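Local atomic coordinates of interferon-activable protein 202 (Mus musculus, PDB entry 4L5R), a protein that binds double-stranded DNA without sequence specificity and dampens innate immune responses by preventing activation of the AIM2 inflammasome, probably by sequestering cytosolic DNA. Residues 4-9 with 72-77; 39-44 with 48-53. All coordinates share one frame; numbering follows the deposited sequence.

Contact 1. Residues 4-9 with 72-77; sequences KNISKG and KYFNSS. With nucleotides of chain C.
Ile6 lays its longer branch over one face of the Phe74 ring, CG1 standing 3.6 Å above the ring plane and displaced toward the rim. This CH-pi contact puts CG1 4.0 Å from the centroid of the Phe74 ring, 24° off its normal. The outer methyl CD1 of Ile6 reaches CD1 of Phe74 at 3.6 Å, while CG2, anti to the backbone N of Ile6, covers the root of the ring near CG and CB; the two side chains cross at about a right angle. At the next residue, CB of Ser7 rests 3.5 Å from OG of Ser76. The hydroxyl of Ser7 is engaged by the carboxylate of Glu81 on strand 79-82, which also lies against Ile6 and Ser76. Lys8 points away from strand 73-76 and serves the DNA instead. Its CB lies 3.8 Å from C4' of DC16 of chain C, and the chain then bends at chi3 (-68°) and chi4 to bring NZ within 3.0 Å of O2 of DT15 of chain C, a hydrogen bond. Cutting Lys8 back to an alanine would probably leave that thymine O2 without its lysine donor and open a gap where CG and CD lie along the sugar of DC16 of chain C. Gly9, with positive phi, places its N 3.6 Å from O3' of DC16 of chain C. The contact thus divides its chemistry: apolar packing and close serines seat the loop on the strand, while a lysine ammonium meets a base carbonyl, a pyrimidine O2 common to thymine and cytosine, consistent with DNA binding that is not sequence-specific.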
ATOM      1  N   LYS A   4     -10.515   5.469  14.894  1.00 48.68           N
ATOM      2  CA  LYS A   4     -10.897   6.322  13.763  1.00 52.14           C
ATOM      3  C   LYS A   4     -10.088   5.983  12.510  1.00 43.56           C
ATOM      4  O   LYS A   4      -8.855   5.930  12.555  1.00 36.99           O
ATOM      5  CB  LYS A   4     -10.696   7.799  14.118  1.00 55.17           C
ATOM      6  CG  LYS A   4     -11.780   8.744  13.604  1.00 66.19           C
ATOM      7  CD  LYS A   4     -11.884   8.743  12.090  1.00 67.55           C
ATOM      8  CE  LYS A   4     -12.927   9.753  11.613  1.00 72.94           C
ATOM      9  NZ  LYS A   4     -13.152   9.699  10.135  1.00 69.10           N
ATOM     10  N   ASN A   5     -10.793   5.753  11.401  1.00 36.33           N
ATOM     11  CA  ASN A   5     -10.177   5.451  10.111  1.00 34.52           C
ATOM     12  C   ASN A   5      -9.477   4.098   9.994  1.00 36.24           C
ATOM     13  O   ASN A   5      -9.011   3.738   8.908  1.00 35.99           O
ATOM     14  CB  ASN A   5      -9.222   6.567   9.680  1.00 39.55           C
ATOM     15  CG  ASN A   5      -9.954   7.822   9.262  1.00 51.00           C
ATOM     16  OD1 ASN A   5     -11.156   7.793   8.995  1.00 50.29           O
ATOM     17  ND2 ASN A   5      -9.233   8.934   9.199  1.00 56.47           N
ATOM     18  N   ILE A   6      -9.407   3.345  11.090  1.00 33.29           N
ATOM     19  CA  ILE A   6      -8.755   2.029  11.051  1.00 33.64           C
ATOM     20  C   ILE A   6      -9.651   0.967  10.408  1.00 37.99           C
ATOM     21  O   ILE A   6     -10.870   1.004  10.553  1.00 39.15           O
ATOM     22  CB  ILE A   6      -8.331   1.554  12.457  1.00 35.50           C
ATOM     23  CG1 ILE A   6      -7.370   2.557  13.093  1.00 35.19           C
ATOM     24  CG2 ILE A   6      -7.675   0.170  12.389  1.00 34.77           C
ATOM     25  CD1 ILE A   6      -6.076   2.741  12.317  1.00 32.93           C
ATOM     26  N   SER A   7      -9.043   0.010   9.713  1.00 36.39           N
ATOM     27  CA  SER A   7      -9.802  -1.037   9.029  1.00 39.02           C
ATOM     28  C   SER A   7     -10.524  -1.970  10.002  1.00 45.25           C
ATOM     29  O   SER A   7     -10.096  -2.143  11.144  1.00 38.41           O
ATOM     30  CB  SER A   7      -8.890  -1.850   8.103  1.00 29.63           C
ATOM     31  OG  SER A   7      -8.472  -1.078   6.983  1.00 37.17           O
ATOM     32  N   LYS A   8     -11.617  -2.569   9.534  1.00 51.67           N
ATOM     33  CA  LYS A   8     -12.385  -3.533  10.320  1.00 54.93           C
ATOM     34  C   LYS A   8     -11.520  -4.694  10.795  1.00 51.58           C
ATOM     35  O   LYS A   8     -10.750  -5.264  10.021  1.00 46.79           O
ATOM     36  CB  LYS A   8     -13.556  -4.093   9.499  1.00 58.53           C
ATOM     37  CG  LYS A   8     -14.618  -3.075   9.118  1.00 62.04           C
ATOM     38  CD  LYS A   8     -15.813  -3.744   8.442  1.00 59.52           C
ATOM     39  CE  LYS A   8     -15.453  -4.304   7.067  1.00 55.44           C
ATOM     40  NZ  LYS A   8     -15.945  -5.699   6.893  1.00 49.25           N
ATOM     41  N   GLY A   9     -11.654  -5.041  12.071  1.00 50.63           N
ATOM     42  CA  GLY A   9     -10.975  -6.201  12.619  1.00 55.62           C
ATOM     43  C   GLY A   9      -9.496  -6.033  12.930  1.00 53.26           C
ATOM     44  O   GLY A   9      -8.827  -6.999  13.294  1.00 52.43           O
ATOM     45  N   LYS A  72       1.248   1.659  19.639  1.00 25.79           N
ATOM     46  CA  LYS A  72      -0.185   1.899  19.574  1.00 31.88           C
ATOM     47  C   LYS A  72      -0.617   2.080  18.110  1.00 33.05           C
ATOM     48  O   LYS A  72      -1.393   2.971  17.763  1.00 30.72           O
ATOM     49  CB  LYS A  72      -0.583   3.086  20.456  1.00 36.75           C
ATOM     50  CG  LYS A  72      -0.301   2.852  21.944  1.00 47.52           C
ATOM     51  CD  LYS A  72      -0.615   4.087  22.784  1.00 59.61           C
ATOM     52  CE  LYS A  72      -2.117   4.308  22.912  1.00 70.43           C
ATOM     53  NZ  LYS A  72      -2.463   5.757  23.063  1.00 74.94           N
ATOM     54  N   TYR A  73      -0.067   1.224  17.266  1.00 30.80           N
ATOM     55  CA  TYR A  73      -0.463   1.133  15.870  1.00 25.71           C
ATOM     56  C   TYR A  73      -1.329  -0.112  15.739  1.00 30.74           C
ATOM     57  O   TYR A  73      -1.398  -0.931  16.657  1.00 31.99           O
ATOM     58  CB  TYR A  73       0.777   1.011  14.983  1.00 28.27           C
ATOM     59  CG  TYR A  73       1.581  -0.256  15.242  1.00 33.22           C
ATOM     60  CD1 TYR A  73       2.565  -0.289  16.233  1.00 31.16           C
ATOM     61  CD2 TYR A  73       1.351  -1.417  14.506  1.00 34.79           C
ATOM     62  CE1 TYR A  73       3.300  -1.448  16.472  1.00 31.44           C
ATOM     63  CE2 TYR A  73       2.079  -2.581  14.741  1.00 32.03           C
ATOM     64  CZ  TYR A  73       3.050  -2.586  15.729  1.00 31.91           C
ATOM     65  OH  TYR A  73       3.772  -3.735  15.971  1.00 30.16           O
ATOM     66  N   PHE A  74      -1.984  -0.263  14.598  1.00 25.71           N
ATOM     67  CA  PHE A  74      -2.863  -1.398  14.377  1.00 28.62           C
ATOM     68  C   PHE A  74      -2.302  -2.296  13.293  1.00 34.96           C
ATOM     69  O   PHE A  74      -1.520  -1.864  12.439  1.00 31.74           O
ATOM     70  CB  PHE A  74      -4.265  -0.931  13.963  1.00 30.42           C
ATOM     71  CG  PHE A  74      -5.006  -0.206  15.047  1.00 30.67           C
ATOM     72  CD1 PHE A  74      -4.773   1.142  15.282  1.00 31.32           C
ATOM     73  CD2 PHE A  74      -5.943  -0.868  15.830  1.00 37.49           C
ATOM     74  CE1 PHE A  74      -5.455   1.817  16.287  1.00 33.73           C
ATOM     75  CE2 PHE A  74      -6.631  -0.199  16.836  1.00 40.83           C
ATOM     76  CZ  PHE A  74      -6.388   1.143  17.064  1.00 36.35           C
ATOM     77  N   ASN A  75      -2.722  -3.550  13.327  1.00 30.64           N
ATOM     78  CA  ASN A  75      -2.284  -4.518  12.350  1.00 28.91           C
ATOM     79  C   ASN A  75      -3.517  -5.111  11.706  1.00 31.98           C
ATOM     80  O   ASN A  75      -4.337  -5.746  12.377  1.00 34.91           O
ATOM     81  CB  ASN A  75      -1.429  -5.605  13.006  1.00 33.05           C
ATOM     82  CG  ASN A  75      -0.892  -6.606  11.998  1.00 38.36           C
ATOM     83  OD1 ASN A  75      -1.612  -7.055  11.101  1.00 38.06           O
ATOM     84  ND2 ASN A  75       0.387  -6.941  12.122  1.00 43.81           N
ATOM     85  N   SER A  76      -3.659  -4.876  10.410  1.00 29.12           N
ATOM     86  CA  SER A  76      -4.830  -5.331   9.677  1.00 35.65           C
ATOM     87  C   SER A  76      -4.413  -6.371   8.644  1.00 31.23           C
ATOM     88  O   SER A  76      -3.941  -6.039   7.557  1.00 32.10           O
ATOM     89  CB  SER A  76      -5.549  -4.151   9.019  1.00 34.20           C
ATOM     90  OG  SER A  76      -6.665  -4.598   8.264  1.00 41.51           O
ATOM     91  N   SER A  77      -4.559  -7.637   9.016  1.00 36.05           N
ATOM     92  CA  SER A  77      -4.115  -8.746   8.178  1.00 37.20           C
ATOM     93  C   SER A  77      -2.711  -8.527   7.604  1.00 39.58           C
ATOM     94  O   SER A  77      -2.465  -8.784   6.425  1.00 39.55           O
ATOM     95  CB  SER A  77      -5.122  -8.995   7.050  1.00 46.16           C
ATOM     96  OG  SER A  77      -6.427  -9.180   7.574  1.00 47.43           O
TER
ATOM     97  P    DC C  16     -16.734  -9.384  12.666  1.00 73.41           P
ATOM     98  OP1  DC C  16     -15.528 -10.176  12.999  1.00 77.72           O
ATOM     99  OP2  DC C  16     -18.032  -9.664  13.323  1.00 67.35           O
ATOM    100  O5'  DC C  16     -16.411  -7.844  12.918  1.00 63.90           O
ATOM    101  C5'  DC C  16     -15.466  -7.203  12.095  1.00 60.00           C
ATOM    102  C4'  DC C  16     -15.818  -5.735  12.021  1.00 58.22           C
ATOM    103  O4'  DC C  16     -17.102  -5.557  11.381  1.00 52.67           O
ATOM    104  C3'  DC C  16     -15.924  -5.053  13.379  1.00 58.79           C
ATOM    105  O3'  DC C  16     -14.852  -4.134  13.425  1.00 52.85           O
ATOM    106  C2'  DC C  16     -17.306  -4.386  13.386  1.00 56.71           C
ATOM    107  C1'  DC C  16     -17.682  -4.384  11.904  1.00 50.39           C
ATOM    108  N1   DC C  16     -19.136  -4.417  11.564  1.00 47.53           N
ATOM    109  C2   DC C  16     -19.715  -3.291  10.960  1.00 51.16           C
ATOM    110  O2   DC C  16     -19.009  -2.299  10.747  1.00 51.01           O
ATOM    111  N3   DC C  16     -21.029  -3.317  10.625  1.00 50.70           N
ATOM    112  C4   DC C  16     -21.755  -4.411  10.869  1.00 52.80           C
ATOM    113  N4   DC C  16     -23.046  -4.385  10.527  1.00 49.27           N
ATOM    114  C5   DC C  16     -21.183  -5.574  11.475  1.00 47.56           C
ATOM    115  C6   DC C  16     -19.882  -5.534  11.800  1.00 48.61           C
ATOM    116  P    DT C  15     -21.085 -12.744   9.048  1.00 79.79           P
ATOM    117  OP1  DT C  15     -20.485 -13.946   9.669  1.00 82.13           O
ATOM    118  OP2  DT C  15     -22.432 -12.292   9.463  1.00 74.09           O
ATOM    119  O5'  DT C  15     -20.101 -11.498   9.242  1.00 61.00           O
ATOM    120  C5'  DT C  15     -18.751 -11.561   8.808  1.00 63.10           C
ATOM    121  C4'  DT C  15     -18.084 -10.231   9.098  1.00 64.13           C
ATOM    122  O4'  DT C  15     -18.706  -9.199   8.291  1.00 60.39           O
ATOM    123  C3'  DT C  15     -18.223  -9.785  10.550  1.00 62.29           C
ATOM    124  O3'  DT C  15     -16.954  -9.465  11.076  1.00 67.16           O
ATOM    125  C2'  DT C  15     -19.124  -8.553  10.502  1.00 61.17           C
ATOM    126  C1'  DT C  15     -18.886  -8.045   9.085  1.00 60.56           C
ATOM    127  N1   DT C  15     -20.022  -7.232   8.552  1.00 50.39           N
ATOM    128  C2   DT C  15     -19.776  -5.948   8.122  1.00 47.96           C
ATOM    129  O2   DT C  15     -18.674  -5.431   8.142  1.00 48.30           O
ATOM    130  N3   DT C  15     -20.879  -5.290   7.655  1.00 42.39           N
ATOM    131  C4   DT C  15     -22.172  -5.761   7.583  1.00 43.72           C
ATOM    132  O4   DT C  15     -23.090  -5.069   7.146  1.00 49.68           O
ATOM    133  C5   DT C  15     -22.363  -7.112   8.052  1.00 48.86           C
ATOM    134  C7   DT C  15     -23.725  -7.740   8.020  1.00 48.79           C
ATOM    135  C6   DT C  15     -21.292  -7.774   8.511  1.00 49.87           C
TER

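Contact 2. Residues 39-44 with 48-53; sequences HATVAT and YYRVKV
Residues 39-44 and 48-53 pair as an antiparallel beta hairpin in the OB-fold sheet of HIN-200 domain 1. Backbone bonds come in two hydrogen-bonded pairs, Ala40 with Val51 and Val42 with Tyr49. N of Val51 reaches O of Ala40 at 2.8 Å, and the return bond runs from N of Ala40 to O of Val51; N of Tyr49 and O of Val42 likewise lie 2.8 Å apart. CA-H...O contacts fill in between them, as from CA of Thr41 to O of Tyr49. Apolar packing occupies the face bearing Ala40, Val42, Tyr49 and Val51: CG2 of Val42 sits 3.7 Å from CG2 of Val51 and also touches CB of Tyr49, whose ring takes CG2 of Thr44 at its edge. Phe62 adds to this layer. On the other face the contacts are more polar. Arg50 folds back at chi2 (-68°), which brings the face of its guanidinium against the edge of the Tyr48 ring, CE2 of Tyr48 lying over the centre of the group; NH1 also bonds O of Ala107 in helix 101-108. His39, which mediates interaction with TP53BP1, runs alongside Lys52; NE2 of His39 bonds O of His192, and NZ of Lys52 its ND1. Two waters bridge the segments: one joins OG1 of Thr44, also bonded to N of Ser46, to OH of Tyr49, another ND1 of His39 to O of Val51. Across the pair, NH1 of Arg50 donates to OG1 of Thr41 at 3.3 Å, with the oxygen only 4° out of the guanidinium plane.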
ATOM      1  N   HIS A  39       0.485   6.052   1.723  1.00 18.37           N
ATOM      2  CA  HIS A  39       1.032   4.696   1.822  1.00 20.46           C
ATOM      3  C   HIS A  39       2.511   4.732   2.134  1.00 24.09           C
ATOM      4  O   HIS A  39       3.205   5.668   1.760  1.00 25.18           O
ATOM      5  CB  HIS A  39       0.843   3.952   0.498  1.00 19.05           C
ATOM      6  CG  HIS A  39      -0.584   3.675   0.171  1.00 22.50           C
ATOM      7  ND1 HIS A  39      -1.309   2.687   0.802  1.00 26.45           N
ATOM      8  CD2 HIS A  39      -1.434   4.273  -0.700  1.00 20.99           C
ATOM      9  CE1 HIS A  39      -2.544   2.685   0.331  1.00 27.00           C
ATOM     10  NE2 HIS A  39      -2.644   3.635  -0.585  1.00 25.70           N
ATOM     11  N   ALA A  40       3.014   3.680   2.774  1.00 24.26           N
ATOM     12  CA  ALA A  40       4.430   3.603   2.996  1.00 16.80           C
ATOM     13  C   ALA A  40       4.826   2.132   3.093  1.00 18.35           C
ATOM     14  O   ALA A  40       3.962   1.255   3.227  1.00 19.44           O
ATOM     15  CB  ALA A  40       4.827   4.376   4.272  1.00 20.60           C
ATOM     16  N   THR A  41       6.126   1.886   2.966  1.00 19.86           N
ATOM     17  CA  THR A  41       6.725   0.555   3.199  1.00 17.42           C
ATOM     18  C   THR A  41       7.861   0.759   4.201  1.00 20.42           C
ATOM     19  O   THR A  41       8.641   1.715   4.086  1.00 24.25           O
ATOM     20  CB  THR A  41       7.274  -0.031   1.897  1.00 18.18           C
ATOM     21  OG1 THR A  41       6.185  -0.257   0.981  1.00 24.15           O
ATOM     22  CG2 THR A  41       7.960  -1.369   2.152  1.00 31.07           C
ATOM     23  N   VAL A  42       7.932  -0.121   5.194  1.00 21.52           N
ATOM     24  CA  VAL A  42       8.973  -0.063   6.205  1.00 22.66           C
ATOM     25  C   VAL A  42       9.505  -1.475   6.404  1.00 22.84           C
ATOM     26  O   VAL A  42       8.886  -2.441   5.954  1.00 20.20           O
ATOM     27  CB  VAL A  42       8.422   0.436   7.542  1.00 21.55           C
ATOM     28  CG1 VAL A  42       7.782   1.833   7.370  1.00 19.31           C
ATOM     29  CG2 VAL A  42       7.409  -0.569   8.120  1.00 18.85           C
ATOM     30  N   ALA A  43      10.638  -1.589   7.089  1.00 20.50           N
ATOM     31  CA  ALA A  43      11.255  -2.889   7.290  1.00 28.15           C
ATOM     32  C   ALA A  43      11.840  -3.026   8.691  1.00 25.83           C
ATOM     33  O   ALA A  43      12.353  -2.065   9.264  1.00 26.07           O
ATOM     34  CB  ALA A  43      12.333  -3.154   6.233  1.00 26.93           C
ATOM     35  N   THR A  44      11.725  -4.229   9.240  1.00 29.86           N
ATOM     36  CA  THR A  44      12.448  -4.588  10.448  1.00 28.20           C
ATOM     37  C   THR A  44      13.567  -5.523  10.020  1.00 27.57           C
ATOM     38  O   THR A  44      13.780  -5.735   8.832  1.00 26.48           O
ATOM     39  CB  THR A  44      11.530  -5.297  11.473  1.00 27.30           C
ATOM     40  OG1 THR A  44      11.104  -6.558  10.950  1.00 26.00           O
ATOM     41  CG2 THR A  44      10.292  -4.430  11.780  1.00 30.75           C
ATOM     42  N   TYR A  48       9.352  -7.040   5.935  1.00 25.06           N
ATOM     43  CA  TYR A  48       8.903  -5.695   5.529  1.00 22.65           C
ATOM     44  C   TYR A  48       7.402  -5.621   5.708  1.00 21.99           C
ATOM     45  O   TYR A  48       6.746  -6.647   5.807  1.00 25.52           O
ATOM     46  CB  TYR A  48       9.309  -5.352   4.104  1.00 24.33           C
ATOM     47  CG  TYR A  48       8.505  -6.077   3.043  1.00 26.46           C
ATOM     48  CD1 TYR A  48       8.904  -7.325   2.581  1.00 37.19           C
ATOM     49  CD2 TYR A  48       7.341  -5.518   2.515  1.00 29.96           C
ATOM     50  CE1 TYR A  48       8.176  -8.001   1.616  1.00 39.82           C
ATOM     51  CE2 TYR A  48       6.606  -6.193   1.550  1.00 38.65           C
ATOM     52  CZ  TYR A  48       7.032  -7.436   1.111  1.00 44.86           C
ATOM     53  OH  TYR A  48       6.315  -8.115   0.159  1.00 56.88           O
ATOM     54  N   TYR A  49       6.848  -4.405   5.756  1.00 23.86           N
ATOM     55  CA  TYR A  49       5.419  -4.233   5.945  1.00 22.91           C
ATOM     56  C   TYR A  49       4.953  -3.115   5.041  1.00 23.71           C
ATOM     57  O   TYR A  49       5.679  -2.151   4.865  1.00 20.27           O
ATOM     58  CB  TYR A  49       5.120  -3.734   7.353  1.00 23.82           C
ATOM     59  CG  TYR A  49       5.458  -4.667   8.476  1.00 21.96           C
ATOM     60  CD1 TYR A  49       6.705  -4.619   9.083  1.00 23.88           C
ATOM     61  CD2 TYR A  49       4.511  -5.556   8.973  1.00 24.40           C
ATOM     62  CE1 TYR A  49       7.018  -5.456  10.150  1.00 30.78           C
ATOM     63  CE2 TYR A  49       4.822  -6.412  10.048  1.00 34.23           C
ATOM     64  CZ  TYR A  49       6.075  -6.347  10.623  1.00 35.61           C
ATOM     65  OH  TYR A  49       6.402  -7.172  11.684  1.00 33.40           O
ATOM     66  N   ARG A  50       3.750  -3.251   4.496  1.00 20.98           N
ATOM     67  CA  ARG A  50       3.040  -2.122   3.909  1.00 21.78           C
ATOM     68  C   ARG A  50       2.366  -1.396   5.056  1.00 18.52           C
ATOM     69  O   ARG A  50       1.934  -2.016   6.035  1.00 22.17           O
ATOM     70  CB  ARG A  50       1.974  -2.588   2.906  1.00 21.45           C
ATOM     71  CG  ARG A  50       2.458  -3.584   1.874  1.00 28.81           C
ATOM     72  CD  ARG A  50       3.453  -3.003   0.879  1.00 34.75           C
ATOM     73  NE  ARG A  50       3.802  -4.007  -0.134  1.00 41.76           N
ATOM     74  CZ  ARG A  50       4.858  -3.936  -0.939  1.00 50.28           C
ATOM     75  NH1 ARG A  50       5.680  -2.898  -0.860  1.00 49.70           N
ATOM     76  NH2 ARG A  50       5.097  -4.911  -1.820  1.00 42.09           N
ATOM     77  N   VAL A  51       2.254  -0.081   4.919  1.00 19.03           N
ATOM     78  CA  VAL A  51       1.762   0.756   5.986  1.00 19.99           C
ATOM     79  C   VAL A  51       0.759   1.741   5.383  1.00 19.28           C
ATOM     80  O   VAL A  51       0.972   2.258   4.274  1.00 22.45           O
ATOM     81  CB  VAL A  51       2.912   1.564   6.629  1.00 19.73           C
ATOM     82  CG1 VAL A  51       2.413   2.340   7.874  1.00 18.63           C
ATOM     83  CG2 VAL A  51       4.102   0.657   6.963  1.00 21.16           C
ATOM     84  N   LYS A  52      -0.346   1.950   6.089  1.00 19.36           N
ATOM     85  CA  LYS A  52      -1.281   3.019   5.747  1.00 21.69           C
ATOM     86  C   LYS A  52      -1.264   4.013   6.884  1.00 26.98           C
ATOM     87  O   LYS A  52      -1.494   3.647   8.052  1.00 25.13           O
ATOM     88  CB  LYS A  52      -2.694   2.474   5.547  1.00 21.64           C
ATOM     89  CG  LYS A  52      -2.846   1.580   4.302  1.00 19.72           C
ATOM     90  CD  LYS A  52      -4.151   0.790   4.329  1.00 19.78           C
ATOM     91  CE  LYS A  52      -4.316  -0.024   3.034  1.00 20.03           C
ATOM     92  NZ  LYS A  52      -5.631  -0.710   3.003  1.00 23.69           N
ATOM     93  N   VAL A  53      -0.996   5.273   6.552  1.00 23.99           N
ATOM     94  CA  VAL A  53      -0.818   6.295   7.576  1.00 23.85           C
ATOM     95  C   VAL A  53      -1.916   7.345   7.408  1.00 28.77           C
ATOM     96  O   VAL A  53      -2.129   7.848   6.312  1.00 22.65           O
ATOM     97  CB  VAL A  53       0.581   6.947   7.485  1.00 21.59           C
ATOM     98  CG1 VAL A  53       0.780   7.946   8.626  1.00 23.87           C
ATOM     99  CG2 VAL A  53       1.694   5.880   7.498  1.00 23.31           C
TER
HETATM  100  O   HOH W   1       0.094   0.764   2.183  1.00 23.99           O
HETATM  101  O   HOH W   2       9.012  -7.645  12.380  1.00 33.92           O

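How the contacts relate
Both contacts reach the same mixed sheet of the first HIN-200 domain, the loop 4-9 packing on it, their centres 13 Å apart and their nearest atoms about 5 Å apart, without touching. Along the chain, contact 2 falls wholly between the two segments of contact 1: the loop 4-9 comes first, then the hairpin 39-44 and 48-53, then strand 67-76, which follows strand 48-53. Strand 79-82 connects them, running parallel to 48-53 and antiparallel to 67-76, with Glu81 touching both Lys52 and Ser76. Contact 1 lies at the surface and carries the DNA-binding loop; contact 2 is buried; through the shared sheet, the loop that meets DNA rests on the same framework as the hairpin.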